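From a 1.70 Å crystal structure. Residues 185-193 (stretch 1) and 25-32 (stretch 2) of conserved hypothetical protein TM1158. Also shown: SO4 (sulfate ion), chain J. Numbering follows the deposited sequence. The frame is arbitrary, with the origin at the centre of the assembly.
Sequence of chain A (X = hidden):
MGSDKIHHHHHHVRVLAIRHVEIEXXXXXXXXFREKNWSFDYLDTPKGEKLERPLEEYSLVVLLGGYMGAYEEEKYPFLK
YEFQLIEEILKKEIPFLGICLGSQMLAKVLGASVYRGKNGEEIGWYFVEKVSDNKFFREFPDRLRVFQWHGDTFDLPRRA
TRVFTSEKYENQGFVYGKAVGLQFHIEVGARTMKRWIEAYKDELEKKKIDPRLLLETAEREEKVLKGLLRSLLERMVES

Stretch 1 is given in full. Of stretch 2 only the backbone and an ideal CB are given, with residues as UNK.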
# COMPACT_ATOMS: atom_id res chain seq x y z
N HIS A 185 1.13 -0.80 -6.28
CA HIS A 185 0.07 0.20 -6.26
C HIS A 185 -1.01 -0.16 -7.26
O HIS A 185 -0.74 -0.30 -8.47
CB HIS A 185 0.68 1.54 -6.63
CG HIS A 185 1.70 2.01 -5.67
ND1 HIS A 185 1.39 2.73 -4.54
CD2 HIS A 185 3.05 1.83 -5.64
CE1 HIS A 185 2.50 3.02 -3.88
NE2 HIS A 185 3.52 2.48 -4.52
N ILE A 186 -2.25 -0.27 -6.76
CA ILE A 186 -3.42 -0.33 -7.60
C ILE A 186 -4.29 0.90 -7.39
O ILE A 186 -5.38 1.01 -7.99
CB ILE A 186 -4.25 -1.62 -7.36
CG1 ILE A 186 -4.83 -1.67 -5.95
CG2 ILE A 186 -3.41 -2.85 -7.63
CD1 ILE A 186 -5.73 -2.92 -5.68
N GLU A 187 -3.80 1.86 -6.59
CA GLU A 187 -4.53 3.12 -6.31
C GLU A 187 -4.09 4.31 -7.14
O GLU A 187 -4.62 5.40 -6.98
CB GLU A 187 -4.47 3.48 -4.83
CG GLU A 187 -3.19 4.16 -4.34
CD GLU A 187 -1.96 3.24 -4.20
OE1 GLU A 187 -2.01 1.99 -4.41
OE2 GLU A 187 -0.90 3.79 -3.81
N VAL A 188 -3.07 4.12 -7.98
CA VAL A 188 -2.55 5.20 -8.80
C VAL A 188 -3.17 5.12 -10.20
O VAL A 188 -2.77 4.31 -11.05
CB VAL A 188 -1.00 5.21 -8.84
CG1 VAL A 188 -0.47 6.39 -9.71
CG2 VAL A 188 -0.40 5.27 -7.44
N GLY A 189 -4.16 5.98 -10.39
CA GLY A 189 -4.81 6.21 -11.67
C GLY A 189 -4.17 7.38 -12.37
O GLY A 189 -3.12 7.84 -11.93
N ALA A 190 -4.77 7.84 -13.45
CA ALA A 190 -4.15 8.89 -14.25
C ALA A 190 -3.99 10.22 -13.48
O ALA A 190 -2.96 10.86 -13.58
CB ALA A 190 -4.90 9.10 -15.54
N ARG A 191 -5.01 10.64 -12.73
CA ARG A 191 -4.97 11.91 -11.98
C ARG A 191 -3.82 11.90 -10.94
O ARG A 191 -3.04 12.84 -10.86
CB ARG A 191 -6.31 12.14 -11.28
CG ARG A 191 -6.34 13.30 -10.28
CD ARG A 191 -7.64 13.38 -9.41
NE ARG A 191 -7.88 12.20 -8.55
CZ ARG A 191 -7.27 11.92 -7.39
NH1 ARG A 191 -6.34 12.72 -6.89
NH2 ARG A 191 -7.59 10.81 -6.73
N THR A 192 -3.70 10.80 -10.20
CA THR A 192 -2.63 10.63 -9.21
C THR A 192 -1.24 10.53 -9.91
O THR A 192 -0.24 11.11 -9.47
CB THR A 192 -2.92 9.40 -8.36
OG1 THR A 192 -4.13 9.62 -7.61
CG2 THR A 192 -1.86 9.15 -7.35
N MSE A 193 -1.20 9.78 -11.00
CA MSE A 193 0.03 9.64 -11.77
C MSE A 193 0.58 10.98 -12.21
O MSE A 193 1.83 11.20 -12.17
CB MSE A 193 -0.17 8.69 -12.96
CG MSE A 193 1.13 8.35 -13.71
SE MSE A 193 2.40 7.34 -12.57
CE MSE A 193 1.58 5.69 -12.70
N UNK A 25 -0.51 9.64 -1.44
CA UNK A 25 -1.72 9.70 -0.65
C UNK A 25 -2.66 8.54 -0.98
O UNK A 25 -2.22 7.51 -1.49
CB UNK A 25 -2.43 11.04 -0.88
N UNK A 26 -3.95 8.68 -0.67
CA UNK A 26 -4.87 7.57 -0.89
C UNK A 26 -5.13 7.26 -2.36
O UNK A 26 -5.70 6.23 -2.68
CB UNK A 26 -6.20 7.87 -0.20
N UNK A 27 -4.75 8.17 -3.24
CA UNK A 27 -4.98 7.96 -4.66
C UNK A 27 -6.47 7.75 -4.92
O UNK A 27 -7.34 8.48 -4.37
CB UNK A 27 -4.17 6.77 -5.17
N UNK A 28 -6.78 6.74 -5.72
CA UNK A 28 -8.17 6.44 -6.08
C UNK A 28 -8.96 5.89 -4.91
O UNK A 28 -10.20 5.90 -4.96
CB UNK A 28 -8.21 5.44 -7.24
N UNK A 29 -8.31 5.50 -3.82
CA UNK A 29 -9.05 5.15 -2.60
C UNK A 29 -9.83 6.33 -2.08
O UNK A 29 -10.94 6.14 -1.57
CB UNK A 29 -8.10 4.64 -1.51
N UNK A 30 -9.30 7.55 -2.23
CA UNK A 30 -10.06 8.74 -1.82
C UNK A 30 -11.41 8.87 -2.57
O UNK A 30 -12.45 9.19 -1.98
CB UNK A 30 -9.22 9.99 -2.06
N UNK A 31 -11.36 8.67 -3.88
CA UNK A 31 -12.51 8.68 -4.73
C UNK A 31 -13.52 7.59 -4.30
O UNK A 31 -14.73 7.84 -4.24
CB UNK A 31 -12.08 8.49 -6.19
N UNK A 32 -12.99 6.41 -4.03
CA UNK A 32 -13.84 5.32 -3.57
C UNK A 32 -14.48 5.62 -2.22
O UNK A 32 -15.67 5.38 -2.04
CB UNK A 32 -13.03 4.03 -3.48
S SO4 J . -5.67 16.41 -8.07
O1 SO4 J . -5.51 17.59 -7.23
O2 SO4 J . -5.62 16.77 -9.50
O3 SO4 J . -6.96 15.81 -7.75
O4 SO4 J . -4.57 15.49 -7.80

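At position 25 the CA-to-CB bond runs sideways to stretch 1, and nothing of that stretch lies within 5.5 Å of the CB. Many residues would fit, with some preference for one that can organise the turn ahead. The deposited residue is Asp25, whose OD1 accepts from the backbone N of position 27 at 2.9 Å. A water lies 2.8 Å from Asp25 OD1 and 2.9 Å from Thr192 OG1, so the carboxylate reaches stretch 1 through it. A second water bridges the backbone Asp25 O (2.7 Å) and the side-chain Glu187 OE2 (2.8 Å).

Position 26 points away and stretch 1 sets little demand on it; Leu26 is found, its backbone O 3.7 Å from Glu187 CG.

Position 27 is the strictest. Its phi of 57° with psi of -134° already favours glycine, and its ideal CB would point toward stretch 1, only 2.3 Å from Glu187 O. Any side chain would clash there, and the residue is Gly27. The bare CA can sit 3.5 Å from Glu187 O in a CA-H...O contact, and also 3.5 Å from Thr192 OG1.

At position 28 the backbone N meets Glu187 O at 2.8 Å and 169°, a nearly straight hydrogen bond that any residue but proline could make, at the point where the two chains come nearest. The CB leaves sideways, 3.6 Å from that same oxygen, while Gly189 offers a surface without a side chain. A long, unbranched apolar chain suits this, methionine best; a shorter one such as leucine could be tolerated but would cover less. Met28, a selenomethionine, lays SE 3.9 Å from Gly189 CA and brings CE to 3.4 Å from Ile186 O. A CB on Gly189 would lie 2.8 Å from that SE, so this placement of the long side chain relies on Gly189 having no CB.

Position 29 also starts sideways, its CB 5.1 Å from Glu187 CB, and a medium or long apolar residue could cover the aliphatic part of that glutamate. Met29, again selenomethionine, does so with CE 3.9 Å from Glu187 CG.

Position 30 is sideways, its CB 5.0 Å from Arg191 NH2: an acidic or neutral polar residue is reasonable. Glu30 makes no contact within 4.5 Å, and its OE1 is bonded elsewhere in the structure.

Position 31 points toward stretch 1, with Arg191 NH2 5.1 Å from the CB. Asp, Glu or a neutral acceptor would serve. Asp31 OD2 forms a salt bridge with Arg191 NH2 at 3.1 Å; the same NH2 gives a weak hydrogen bond to Gly27 O at 3.3 Å.

Position 32 is out of reach and unconstrained by stretch 1; it is Ile32.

Stretch 2 (25-32) DLGMMEDI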
# COMPACT_ATOMS: atom_id res chain seq x y z
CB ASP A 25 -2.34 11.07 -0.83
CG ASP A 25 -2.90 11.30 -2.25
OD1 ASP A 25 -2.84 10.40 -3.13
OD2 ASP A 25 -3.41 12.38 -2.53
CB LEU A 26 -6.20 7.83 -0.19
CG LEU A 26 -6.18 7.60 1.33
CD1 LEU A 26 -7.42 8.30 1.93
CD2 LEU A 26 -6.12 6.16 1.72
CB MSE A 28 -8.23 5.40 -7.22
CG MSE A 28 -7.60 5.92 -8.49
SE MSE A 28 -8.08 4.78 -10.05
CE MSE A 28 -7.00 3.34 -9.81
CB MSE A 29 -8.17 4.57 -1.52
CG MSE A 29 -7.64 3.21 -1.81
SE MSE A 29 -6.58 2.50 -0.34
CE MSE A 29 -4.88 3.24 -0.91
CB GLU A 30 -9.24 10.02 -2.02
CG GLU A 30 -9.57 11.10 -1.06
CD GLU A 30 -8.57 12.24 -1.17
OE1 GLU A 30 -7.45 12.15 -0.62
OE2 GLU A 30 -8.92 13.19 -1.86
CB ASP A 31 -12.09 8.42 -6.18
CG ASP A 31 -11.12 9.50 -6.71
OD1 ASP A 31 -11.34 10.69 -6.41
OD2 ASP A 31 -10.16 9.21 -7.45
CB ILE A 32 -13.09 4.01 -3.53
CG1 ILE A 32 -12.68 3.60 -4.94
CG2 ILE A 32 -13.96 2.93 -2.86
CD1 ILE A 32 -11.68 2.49 -4.97
O HOH W 1 -0.17 6.20 -2.70
O HOH W 2 -3.54 11.57 -5.58
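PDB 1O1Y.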